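Long-range contacts in glucose-1-phosphate thymidylyltransferase (Bacillus anthracis, PDB 4ECM), which catalyses the joining of dTTP and glucose 1-phosphate into dTDP-glucose with release of pyrophosphate, an early step in making dTDP-L-rhamnose: residues Lys26-Ala31 against Met126-Gly131; Ile73-Gly78 against Phe99-Gln104. One frame throughout, in Å; residues are numbered along the deposited sequence.

The two contacts illustrate how a nucleotidyltransferase builds its substrate site at the C-terminal ends of parallel strands. The centres of contacts 1 and 2 lie about 10 Å apart in one sheet, whose strands follow in the order 98-103, 72-77, 25-30 and 125-130. Contact 1 pairs 25-30 with 125-130; contact 2 pairs 72-77 with 98-103, the outermost of these four within the chain, where a second subunit meets it. Along the chain contact 2 is nested inside the loop that contact 1 closes. Neighbouring segments 26-31 and 73-78 connect the pairs through probable hydrogen bonds, among them Ala31 N to Ile76 O at 2.7 Å. Both contacts reach the bound dTDP-glucose, contact 1 at base and sugars, contact 2 at the base.

Contact 1. Residues Lys26-Ala31 against Met126-Gly131; sequences KGIILA and MVVILG. With DAU (2'deoxy-thymidine-5'-diphospho-alpha-D-glucose), chain B.
Residues Lys26-Leu30 and Met126-Leu130 run parallel and in register, their axes 4.7 Å apart at closest approach and turned by 17°. They are neighbouring strands in the Rossmann-like sheet of the nucleotidyltransferase fold. Five backbone hydrogen bonds join them in the alternating pattern of parallel strands, starting with Val127 N to Lys26 O and ending where Gly131 N reaches Leu30 O at 3.0 Å, just as the second strand gives way to a loop.

The side chains fall on two faces. Ile28, Leu30, Met126, Val128 and Leu130 share one, where Ile28, Leu30, Val128 and Leu130 meet helix 110-115. There CD1 of Ile28 lies 3.7 Å from SD of Met126 and also touches CG2 of Val128. The methionine gets its sulfur there because CG sits between backbone N and carbonyl carbon (chi1 76°), which sets CB, CG and SD alongside CD1 of Ile28, while the bend at chi3 takes the methyl away. Farther along, CD1 of Leu30 is 3.9 Å from both CG1 of Val128 and CD2 of Leu130, so one methyl bridges two residues of the other strand. On the face of Ile29, Val127 and Ile129 the cross-strand packing is slighter; Ile29 instead packs on Ala61, Val62 and Leu65 of helix 57-67.

At the N-terminal end the side chain of Lys26 leads away from the strand pair: its NZ forms a salt bridge with Asp124 and a hydrogen bond with Phe120 O, while the ammonium also makes a cation-pi contact with the Phe120 ring.

The opposite end forms part of the ligand pocket. CB of Leu30 comes within 3.5 Å of the thymine oxygen O21, and CD1 of Leu130 lies 3.5 Å from the glucose ring oxygen O5.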
ATOM      1  N   LYS A  26      14.023 -10.822  25.671  1.00 29.44           N
ATOM      2  CA  LYS A  26      13.284 -10.445  24.471  1.00 27.42           C
ATOM      3  C   LYS A  26      13.479  -8.968  24.179  1.00 25.52           C
ATOM      4  O   LYS A  26      13.810  -8.190  25.070  1.00 24.34           O
ATOM      5  CB  LYS A  26      11.787 -10.704  24.675  1.00 28.34           C
ATOM      6  CG  LYS A  26      11.381 -12.170  24.998  1.00 31.81           C
ATOM      7  CD  LYS A  26      11.448 -13.075  23.796  1.00 34.21           C
ATOM      8  CE  LYS A  26      11.156 -14.549  24.172  1.00 35.35           C
ATOM      9  NZ  LYS A  26       9.850 -14.778  24.852  1.00 38.25           N
ATOM     10  N   GLY A  27      13.227  -8.589  22.928  1.00 23.67           N
ATOM     11  CA  GLY A  27      13.294  -7.201  22.482  1.00 22.54           C
ATOM     12  C   GLY A  27      11.920  -6.680  22.043  1.00 21.42           C
ATOM     13  O   GLY A  27      11.122  -7.416  21.462  1.00 21.31           O
ATOM     14  N   ILE A  28      11.653  -5.408  22.327  1.00 20.34           N
ATOM     15  CA  ILE A  28      10.404  -4.756  21.964  1.00 20.17           C
ATOM     16  C   ILE A  28      10.695  -3.379  21.382  1.00 20.12           C
ATOM     17  O   ILE A  28      11.400  -2.589  21.993  1.00 19.61           O
ATOM     18  CB  ILE A  28       9.494  -4.596  23.188  1.00 20.00           C
ATOM     19  CG1 ILE A  28       9.146  -5.984  23.772  1.00 22.37           C
ATOM     20  CG2 ILE A  28       8.229  -3.835  22.819  1.00 17.40           C
ATOM     21  CD1 ILE A  28       8.434  -5.941  25.108  1.00 18.07           C
ATOM     22  N   ILE A  29      10.198  -3.108  20.176  1.00 20.13           N
ATOM     23  CA  ILE A  29      10.355  -1.781  19.575  1.00 18.66           C
ATOM     24  C   ILE A  29       8.950  -1.215  19.428  1.00 18.30           C
ATOM     25  O   ILE A  29       8.102  -1.813  18.762  1.00 17.36           O
ATOM     26  CB  ILE A  29      11.035  -1.791  18.189  1.00 18.58           C
ATOM     27  CG1 ILE A  29      12.399  -2.468  18.244  1.00 21.53           C
ATOM     28  CG2 ILE A  29      11.205  -0.338  17.669  1.00 17.70           C
ATOM     29  CD1 ILE A  29      13.084  -2.590  16.886  1.00 18.47           C
ATOM     30  N   LEU A  30       8.702  -0.083  20.071  1.00 17.92           N
ATOM     31  CA  LEU A  30       7.404   0.569  20.029  1.00 17.67           C
ATOM     32  C   LEU A  30       7.466   1.595  18.920  1.00 17.39           C
ATOM     33  O   LEU A  30       8.165   2.609  19.030  1.00 17.62           O
ATOM     34  CB  LEU A  30       7.064   1.194  21.392  1.00 17.98           C
ATOM     35  CG  LEU A  30       6.996   0.180  22.541  1.00 20.00           C
ATOM     36  CD1 LEU A  30       6.524   0.852  23.827  1.00 21.24           C
ATOM     37  CD2 LEU A  30       6.071  -1.026  22.194  1.00 18.85           C
ATOM     38  N   ALA A  31       6.743   1.323  17.837  1.00 18.09           N
ATOM     39  CA  ALA A  31       6.797   2.172  16.661  1.00 20.04           C
ATOM     40  C   ALA A  31       5.437   2.701  16.252  1.00 21.98           C
ATOM     41  O   ALA A  31       5.199   2.958  15.079  1.00 24.46           O
ATOM     42  CB  ALA A  31       7.458   1.409  15.500  1.00 18.10           C
ATOM     43  N   MET A 126      12.864  -8.225  29.290  1.00 20.61           N
ATOM     44  CA  MET A 126      12.786  -7.509  28.032  1.00 21.11           C
ATOM     45  C   MET A 126      13.507  -6.175  28.009  1.00 20.56           C
ATOM     46  O   MET A 126      13.697  -5.528  29.046  1.00 21.35           O
ATOM     47  CB  MET A 126      11.317  -7.246  27.741  1.00 22.16           C
ATOM     48  CG  MET A 126      10.724  -6.117  28.592  1.00 21.51           C
ATOM     49  SD  MET A 126       8.952  -6.258  28.787  1.00 24.07           S
ATOM     50  CE  MET A 126       8.919  -7.389  30.214  1.00 20.46           C
ATOM     51  N   VAL A 127      13.925  -5.789  26.812  1.00 19.63           N
ATOM     52  CA  VAL A 127      14.462  -4.468  26.566  1.00 19.65           C
ATOM     53  C   VAL A 127      13.460  -3.787  25.635  1.00 20.37           C
ATOM     54  O   VAL A 127      13.119  -4.316  24.566  1.00 19.51           O
ATOM     55  CB  VAL A 127      15.863  -4.464  25.930  1.00 20.77           C
ATOM     56  CG1 VAL A 127      16.274  -3.016  25.591  1.00 18.38           C
ATOM     57  CG2 VAL A 127      16.888  -5.111  26.881  1.00 19.56           C
ATOM     58  N   VAL A 128      12.955  -2.639  26.067  1.00 20.58           N
ATOM     59  CA  VAL A 128      11.995  -1.882  25.295  1.00 19.31           C
ATOM     60  C   VAL A 128      12.679  -0.634  24.752  1.00 20.72           C
ATOM     61  O   VAL A 128      13.274   0.115  25.512  1.00 22.61           O
ATOM     62  CB  VAL A 128      10.824  -1.434  26.172  1.00 20.56           C
ATOM     63  CG1 VAL A 128       9.860  -0.575  25.361  1.00 17.63           C
ATOM     64  CG2 VAL A 128      10.116  -2.654  26.809  1.00 14.12           C
ATOM     65  N   ILE A 129      12.622  -0.424  23.437  1.00 20.19           N
ATOM     66  CA  ILE A 129      13.175   0.773  22.832  1.00 19.09           C
ATOM     67  C   ILE A 129      12.098   1.570  22.099  1.00 19.79           C
ATOM     68  O   ILE A 129      11.449   1.061  21.166  1.00 19.66           O
ATOM     69  CB  ILE A 129      14.300   0.451  21.820  1.00 20.05           C
ATOM     70  CG1 ILE A 129      15.404  -0.376  22.495  1.00 18.08           C
ATOM     71  CG2 ILE A 129      14.888   1.750  21.238  1.00 14.16           C
ATOM     72  CD1 ILE A 129      16.656  -0.566  21.641  1.00 18.01           C
ATOM     73  N   LEU A 130      11.894   2.823  22.505  1.00 18.93           N
ATOM     74  CA  LEU A 130      10.961   3.675  21.781  1.00 18.77           C
ATOM     75  C   LEU A 130      11.644   3.913  20.418  1.00 18.75           C
ATOM     76  O   LEU A 130      12.821   4.275  20.342  1.00 19.25           O
ATOM     77  CB  LEU A 130      10.681   4.981  22.526  1.00 18.67           C
ATOM     78  CG  LEU A 130      10.174   4.816  23.962  1.00 19.15           C
ATOM     79  CD1 LEU A 130       9.842   6.158  24.602  1.00 16.21           C
ATOM     80  CD2 LEU A 130       8.952   3.888  23.980  1.00 15.54           C
ATOM     81  N   GLY A 131      10.907   3.659  19.348  1.00 18.71           N
ATOM     82  CA  GLY A 131      11.435   3.752  17.994  1.00 18.05           C
ATOM     83  C   GLY A 131      12.106   5.035  17.594  1.00 18.52           C
ATOM     84  O   GLY A 131      12.983   5.025  16.728  1.00 19.26           O
TER
HETATM   85  O6  DAU B 301      11.988  10.208  24.242  1.00 29.54           O
HETATM   86  C6  DAU B 301      12.054   9.961  25.648  1.00 29.79           C
HETATM   87  C5  DAU B 301      10.704  10.260  26.284  1.00 29.00           C
HETATM   88  O5  DAU B 301       9.731   9.469  25.609  1.00 28.07           O
HETATM   89  C4  DAU B 301      10.705   9.959  27.787  1.00 28.91           C
HETATM   90  O4  DAU B 301      11.615  10.809  28.474  1.00 24.77           O
HETATM   91  C3  DAU B 301       9.322  10.124  28.410  1.00 26.95           C
HETATM   92  O3  DAU B 301       9.380   9.703  29.789  1.00 23.48           O
HETATM   93  C2  DAU B 301       8.330   9.270  27.611  1.00 27.75           C
HETATM   94  O2  DAU B 301       6.984   9.466  28.083  1.00 27.92           O
HETATM   95  C1  DAU B 301       8.399   9.591  26.124  1.00 28.85           C
HETATM   96  O1  DAU B 301       7.917  10.913  25.912  1.00 31.50           O
HETATM   97  P2  DAU B 301       7.350  11.365  24.469  1.00 34.76           P
HETATM   98  O3P DAU B 301       8.483  11.606  23.500  1.00 38.83           O
HETATM   99  O4P DAU B 301       6.319  12.428  24.728  1.00 29.34           O
HETATM  100  OPP DAU B 301       6.612  10.019  23.960  1.00 38.28           O
HETATM  101  P   DAU B 301       5.886   9.930  22.528  1.00 39.92           P
HETATM  102  O1P DAU B 301       6.619  10.811  21.545  1.00 46.25           O
HETATM  103  O2P DAU B 301       4.425  10.091  22.745  1.00 42.20           O
HETATM  104  O5' DAU B 301       6.178   8.407  22.086  1.00 43.44           O
HETATM  105  C5' DAU B 301       7.491   8.032  21.724  1.00 40.53           C
HETATM  106  C4' DAU B 301       7.575   6.722  20.941  1.00 38.69           C
HETATM  107  O4' DAU B 301       6.730   5.688  21.442  1.00 32.54           O
HETATM  108  C3' DAU B 301       7.278   6.889  19.467  1.00 37.76           C
HETATM  109  O3' DAU B 301       8.411   6.344  18.785  1.00 43.53           O
HETATM  110  C2' DAU B 301       6.040   6.069  19.197  1.00 37.01           C
HETATM  111  C1' DAU B 301       5.925   5.156  20.410  1.00 33.84           C
HETATM  112  N11 DAU B 301       4.593   5.072  21.032  1.00 32.61           N
HETATM  113  C61 DAU B 301       3.996   6.271  21.500  1.00 32.98           C
HETATM  114  C51 DAU B 301       2.645   6.324  21.777  1.00 36.09           C
HETATM  115  C5A DAU B 301       2.044   7.577  22.380  1.00 34.46           C
HETATM  116  C21 DAU B 301       3.746   4.013  20.652  1.00 29.24           C
HETATM  117  O21 DAU B 301       4.304   2.908  20.137  1.00 28.98           O
HETATM  118  N31 DAU B 301       2.416   4.030  20.914  1.00 35.32           N
HETATM  119  C41 DAU B 301       1.826   5.130  21.451  1.00 35.39           C
HETATM  120  O41 DAU B 301       0.495   5.138  21.686  1.00 43.28           O

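Contact 2. Residues Ile73-Gly78 against Phe99-Gln104; sequences IMIITG and FTYRVQ. With DAU (2'deoxy-thymidine-5'-diphospho-alpha-D-glucose), chain B.
The carbonyl oxygen Ile73 O is gripped from several directions: Thr100 N donates to it at 3.1 Å in the carbonyl plane, a water donates at 3.3 Å, and the CA-H of Phe99 adds a weaker contact. The same water is hydrogen-bonded to Thr100 OG1. This belongs to the ladder between the two parallel strands of a beta-alpha-beta unit, 72-77 and 98-103, connected by helix 82-89. The ladder is weak at Thr77 N to Arg102 O and firm again at Gln104 N to Thr77 O.

On one face Ile75 is wedged between two rings, with CG1 3.8 Å from CD1 of Phe99 and CB 3.7 Å from CD1 of Tyr101; the tyrosine ring runs beside the isoleucine and packs on Met82, Val86 and Leu89 of helix 82-89, and its hydroxyl is hydrogen-bonded to O of Gly90, just beyond the helix. On the other face Met74, with CG anti to its backbone N (chi1 172°), reaches toward Thr100 and Arg102, bending at chi3. Its CE presses tightly on CG2 of Thr100, 3.4 Å away, and its sulfur rests along CG and CD of Arg102. That guanidinium bonds Leu116 O and, through NE, Phe99 O of the second subunit.

Gln104 meets the thymine of the bound dTDP-glucose. Gly109 O and Gln112 OE1 accept bonds from its NE2, and its OE1 receives thymine N31 at 2.7 Å, nearly straight at 169°.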
ATOM      1  N   ILE A  73      12.301 -10.347  18.670  1.00 20.11           N
ATOM      2  CA  ILE A  73      11.850  -8.967  18.797  1.00 18.93           C
ATOM      3  C   ILE A  73      10.413  -8.767  18.346  1.00 20.20           C
ATOM      4  O   ILE A  73      10.019  -9.219  17.261  1.00 19.08           O
ATOM      5  CB  ILE A  73      12.726  -8.053  17.919  1.00 19.03           C
ATOM      6  CG1 ILE A  73      14.206  -8.197  18.304  1.00 20.13           C
ATOM      7  CG2 ILE A  73      12.258  -6.593  18.035  1.00 17.70           C
ATOM      8  CD1 ILE A  73      15.188  -7.596  17.328  1.00 17.64           C
ATOM      9  N   MET A  74       9.638  -8.076  19.177  1.00 19.75           N
ATOM     10  CA  MET A  74       8.279  -7.743  18.825  1.00 20.50           C
ATOM     11  C   MET A  74       8.214  -6.277  18.397  1.00 19.93           C
ATOM     12  O   MET A  74       8.803  -5.401  19.034  1.00 21.67           O
ATOM     13  CB  MET A  74       7.314  -8.018  19.987  1.00 20.72           C
ATOM     14  CG  MET A  74       5.896  -7.501  19.721  1.00 23.23           C
ATOM     15  SD  MET A  74       4.602  -8.350  20.658  1.00 25.61           S
ATOM     16  CE  MET A  74       4.627  -9.926  19.806  1.00 22.52           C
ATOM     17  N   ILE A  75       7.482  -6.025  17.323  1.00 20.36           N
ATOM     18  CA  ILE A  75       7.313  -4.690  16.762  1.00 19.33           C
ATOM     19  C   ILE A  75       5.848  -4.297  16.896  1.00 19.61           C
ATOM     20  O   ILE A  75       4.961  -5.025  16.429  1.00 19.62           O
ATOM     21  CB  ILE A  75       7.666  -4.687  15.274  1.00 20.06           C
ATOM     22  CG1 ILE A  75       9.106  -5.199  15.032  1.00 22.01           C
ATOM     23  CG2 ILE A  75       7.423  -3.293  14.639  1.00 20.61           C
ATOM     24  CD1 ILE A  75      10.182  -4.333  15.501  1.00 20.44           C
ATOM     25  N   ILE A  76       5.596  -3.152  17.525  1.00 19.42           N
ATOM     26  CA  ILE A  76       4.246  -2.622  17.685  1.00 19.29           C
ATOM     27  C   ILE A  76       4.069  -1.364  16.828  1.00 19.54           C
ATOM     28  O   ILE A  76       4.904  -0.464  16.863  1.00 19.56           O
ATOM     29  CB  ILE A  76       3.972  -2.231  19.130  1.00 18.44           C
ATOM     30  CG1 ILE A  76       4.157  -3.431  20.071  1.00 18.77           C
ATOM     31  CG2 ILE A  76       2.551  -1.623  19.271  1.00 20.04           C
ATOM     32  CD1 ILE A  76       3.210  -4.600  19.817  1.00 14.60           C
ATOM     33  N   THR A  77       3.004  -1.313  16.037  1.00 20.31           N
ATOM     34  CA  THR A  77       2.707  -0.114  15.253  1.00 21.95           C
ATOM     35  C   THR A  77       1.219  -0.055  14.950  1.00 22.13           C
ATOM     36  O   THR A  77       0.466  -0.942  15.349  1.00 23.58           O
ATOM     37  CB  THR A  77       3.551  -0.028  13.949  1.00 22.55           C
ATOM     38  OG1 THR A  77       3.494   1.311  13.424  1.00 24.30           O
ATOM     39  CG2 THR A  77       3.072  -1.039  12.907  1.00 23.30           C
ATOM     40  N   GLY A  78       0.794   1.011  14.279  1.00 23.68           N
ATOM     41  CA  GLY A  78      -0.623   1.193  13.915  1.00 23.65           C
ATOM     42  C   GLY A  78      -1.043   0.304  12.754  1.00 22.99           C
ATOM     43  O   GLY A  78      -0.216  -0.171  11.985  1.00 21.06           O
ATOM     44  N   PHE A  99      11.223 -11.419  13.841  1.00 20.49           N
ATOM     45  CA  PHE A  99      10.176 -10.464  14.194  1.00 19.92           C
ATOM     46  C   PHE A  99       8.792 -11.062  14.362  1.00 19.49           C
ATOM     47  O   PHE A  99       8.411 -12.001  13.672  1.00 19.89           O
ATOM     48  CB  PHE A  99      10.055  -9.344  13.132  1.00 19.71           C
ATOM     49  CG  PHE A  99      11.271  -8.449  13.029  1.00 21.03           C
ATOM     50  CD1 PHE A  99      11.731  -7.753  14.134  1.00 20.26           C
ATOM     51  CD2 PHE A  99      11.907  -8.256  11.813  1.00 22.68           C
ATOM     52  CE1 PHE A  99      12.835  -6.930  14.045  1.00 22.24           C
ATOM     53  CE2 PHE A  99      13.016  -7.426  11.707  1.00 18.74           C
ATOM     54  CZ  PHE A  99      13.478  -6.757  12.820  1.00 21.39           C
ATOM     55  N   THR A 100       8.033 -10.466  15.267  1.00 19.42           N
ATOM     56  CA  THR A 100       6.631 -10.811  15.500  1.00 19.05           C
ATOM     57  C   THR A 100       5.934  -9.450  15.584  1.00 19.92           C
ATOM     58  O   THR A 100       6.469  -8.524  16.208  1.00 20.27           O
ATOM     59  CB  THR A 100       6.464 -11.640  16.787  1.00 20.47           C
ATOM     60  OG1 THR A 100       7.203 -12.864  16.657  1.00 18.96           O
ATOM     61  CG2 THR A 100       4.978 -11.980  17.064  1.00 18.49           C
ATOM     62  N   TYR A 101       4.762  -9.312  14.961  1.00 19.54           N
ATOM     63  CA  TYR A 101       4.070  -8.033  14.911  1.00 18.53           C
ATOM     64  C   TYR A 101       2.687  -8.000  15.549  1.00 18.38           C
ATOM     65  O   TYR A 101       1.901  -8.946  15.421  1.00 18.72           O
ATOM     66  CB  TYR A 101       3.885  -7.610  13.436  1.00 18.68           C
ATOM     67  CG  TYR A 101       5.167  -7.498  12.622  1.00 19.71           C
ATOM     68  CD1 TYR A 101       5.838  -6.284  12.495  1.00 21.52           C
ATOM     69  CD2 TYR A 101       5.674  -8.595  11.934  1.00 20.19           C
ATOM     70  CE1 TYR A 101       7.033  -6.174  11.717  1.00 22.24           C
ATOM     71  CE2 TYR A 101       6.857  -8.499  11.161  1.00 23.20           C
ATOM     72  CZ  TYR A 101       7.522  -7.284  11.059  1.00 20.63           C
ATOM     73  OH  TYR A 101       8.660  -7.199  10.302  1.00 21.30           O
ATOM     74  N   ARG A 102       2.378  -6.880  16.189  1.00 17.95           N
ATOM     75  CA  ARG A 102       1.042  -6.644  16.743  1.00 20.60           C
ATOM     76  C   ARG A 102       0.602  -5.201  16.509  1.00 20.08           C
ATOM     77  O   ARG A 102       1.416  -4.298  16.509  1.00 19.71           O
ATOM     78  CB  ARG A 102       0.969  -6.969  18.216  1.00 19.69           C
ATOM     79  CG  ARG A 102       1.326  -8.403  18.533  1.00 22.63           C
ATOM     80  CD  ARG A 102       0.664  -8.798  19.828  1.00 23.54           C
ATOM     81  NE  ARG A 102      -0.754  -9.082  19.626  1.00 23.64           N
ATOM     82  CZ  ARG A 102      -1.687  -8.982  20.564  1.00 26.34           C
ATOM     83  NH1 ARG A 102      -1.388  -8.516  21.779  1.00 27.76           N
ATOM     84  NH2 ARG A 102      -2.944  -9.296  20.267  1.00 26.71           N
ATOM     85  N   VAL A 103      -0.703  -5.021  16.335  1.00 21.61           N
ATOM     86  CA  VAL A 103      -1.313  -3.737  16.062  1.00 21.55           C
ATOM     87  C   VAL A 103      -1.828  -3.019  17.309  1.00 23.19           C
ATOM     88  O   VAL A 103      -2.521  -3.608  18.133  1.00 22.21           O
ATOM     89  CB  VAL A 103      -2.534  -3.917  15.095  1.00 22.19           C
ATOM     90  CG1 VAL A 103      -3.324  -2.592  14.917  1.00 20.36           C
ATOM     91  CG2 VAL A 103      -2.077  -4.485  13.752  1.00 21.22           C
ATOM     92  N   GLN A 104      -1.485  -1.735  17.422  1.00 25.22           N
ATOM     93  CA  GLN A 104      -1.989  -0.875  18.476  1.00 26.52           C
ATOM     94  C   GLN A 104      -3.071  -0.050  17.786  1.00 29.12           C
ATOM     95  O   GLN A 104      -2.779   0.740  16.899  1.00 28.05           O
ATOM     96  CB  GLN A 104      -0.891   0.014  19.053  1.00 26.45           C
ATOM     97  CG  GLN A 104      -1.369   0.818  20.238  1.00 25.69           C
ATOM     98  CD  GLN A 104      -0.315   1.719  20.825  1.00 27.07           C
ATOM     99  OE1 GLN A 104       0.704   2.024  20.184  1.00 24.47           O
ATOM    100  NE2 GLN A 104      -0.554   2.170  22.068  1.00 25.16           N
TER
HETATM  101  O6  DAU B 301      11.988  10.208  24.242  1.00 29.54           O
HETATM  102  C6  DAU B 301      12.054   9.961  25.648  1.00 29.79           C
HETATM  103  C5  DAU B 301      10.704  10.260  26.284  1.00 29.00           C
HETATM  104  O5  DAU B 301       9.731   9.469  25.609  1.00 28.07           O
HETATM  105  C4  DAU B 301      10.705   9.959  27.787  1.00 28.91           C
HETATM  106  O4  DAU B 301      11.615  10.809  28.474  1.00 24.77           O
HETATM  107  C3  DAU B 301       9.322  10.124  28.410  1.00 26.95           C
HETATM  108  O3  DAU B 301       9.380   9.703  29.789  1.00 23.48           O
HETATM  109  C2  DAU B 301       8.330   9.270  27.611  1.00 27.75           C
HETATM  110  O2  DAU B 301       6.984   9.466  28.083  1.00 27.92           O
HETATM  111  C1  DAU B 301       8.399   9.591  26.124  1.00 28.85           C
HETATM  112  O1  DAU B 301       7.917  10.913  25.912  1.00 31.50           O
HETATM  113  P2  DAU B 301       7.350  11.365  24.469  1.00 34.76           P
HETATM  114  O3P DAU B 301       8.483  11.606  23.500  1.00 38.83           O
HETATM  115  O4P DAU B 301       6.319  12.428  24.728  1.00 29.34           O
HETATM  116  OPP DAU B 301       6.612  10.019  23.960  1.00 38.28           O
HETATM  117  P   DAU B 301       5.886   9.930  22.528  1.00 39.92           P
HETATM  118  O1P DAU B 301       6.619  10.811  21.545  1.00 46.25           O
HETATM  119  O2P DAU B 301       4.425  10.091  22.745  1.00 42.20           O
HETATM  120  O5' DAU B 301       6.178   8.407  22.086  1.00 43.44           O
HETATM  121  C5' DAU B 301       7.491   8.032  21.724  1.00 40.53           C
HETATM  122  C4' DAU B 301       7.575   6.722  20.941  1.00 38.69           C
HETATM  123  O4' DAU B 301       6.730   5.688  21.442  1.00 32.54           O
HETATM  124  C3' DAU B 301       7.278   6.889  19.467  1.00 37.76           C
HETATM  125  O3' DAU B 301       8.411   6.344  18.785  1.00 43.53           O
HETATM  126  C2' DAU B 301       6.040   6.069  19.197  1.00 37.01           C
HETATM  127  C1' DAU B 301       5.925   5.156  20.410  1.00 33.84           C
HETATM  128  N11 DAU B 301       4.593   5.072  21.032  1.00 32.61           N
HETATM  129  C61 DAU B 301       3.996   6.271  21.500  1.00 32.98           C
HETATM  130  C51 DAU B 301       2.645   6.324  21.777  1.00 36.09           C
HETATM  131  C5A DAU B 301       2.044   7.577  22.380  1.00 34.46           C
HETATM  132  C21 DAU B 301       3.746   4.013  20.652  1.00 29.24           C
HETATM  133  O21 DAU B 301       4.304   2.908  20.137  1.00 28.98           O
HETATM  134  N31 DAU B 301       2.416   4.030  20.914  1.00 35.32           N
HETATM  135  C41 DAU B 301       1.826   5.130  21.451  1.00 35.39           C
HETATM  136  O41 DAU B 301       0.495   5.138  21.686  1.00 43.28           O
HETATM  137  O   HOH W   1       9.706 -12.473  17.288  1.00 20.30           O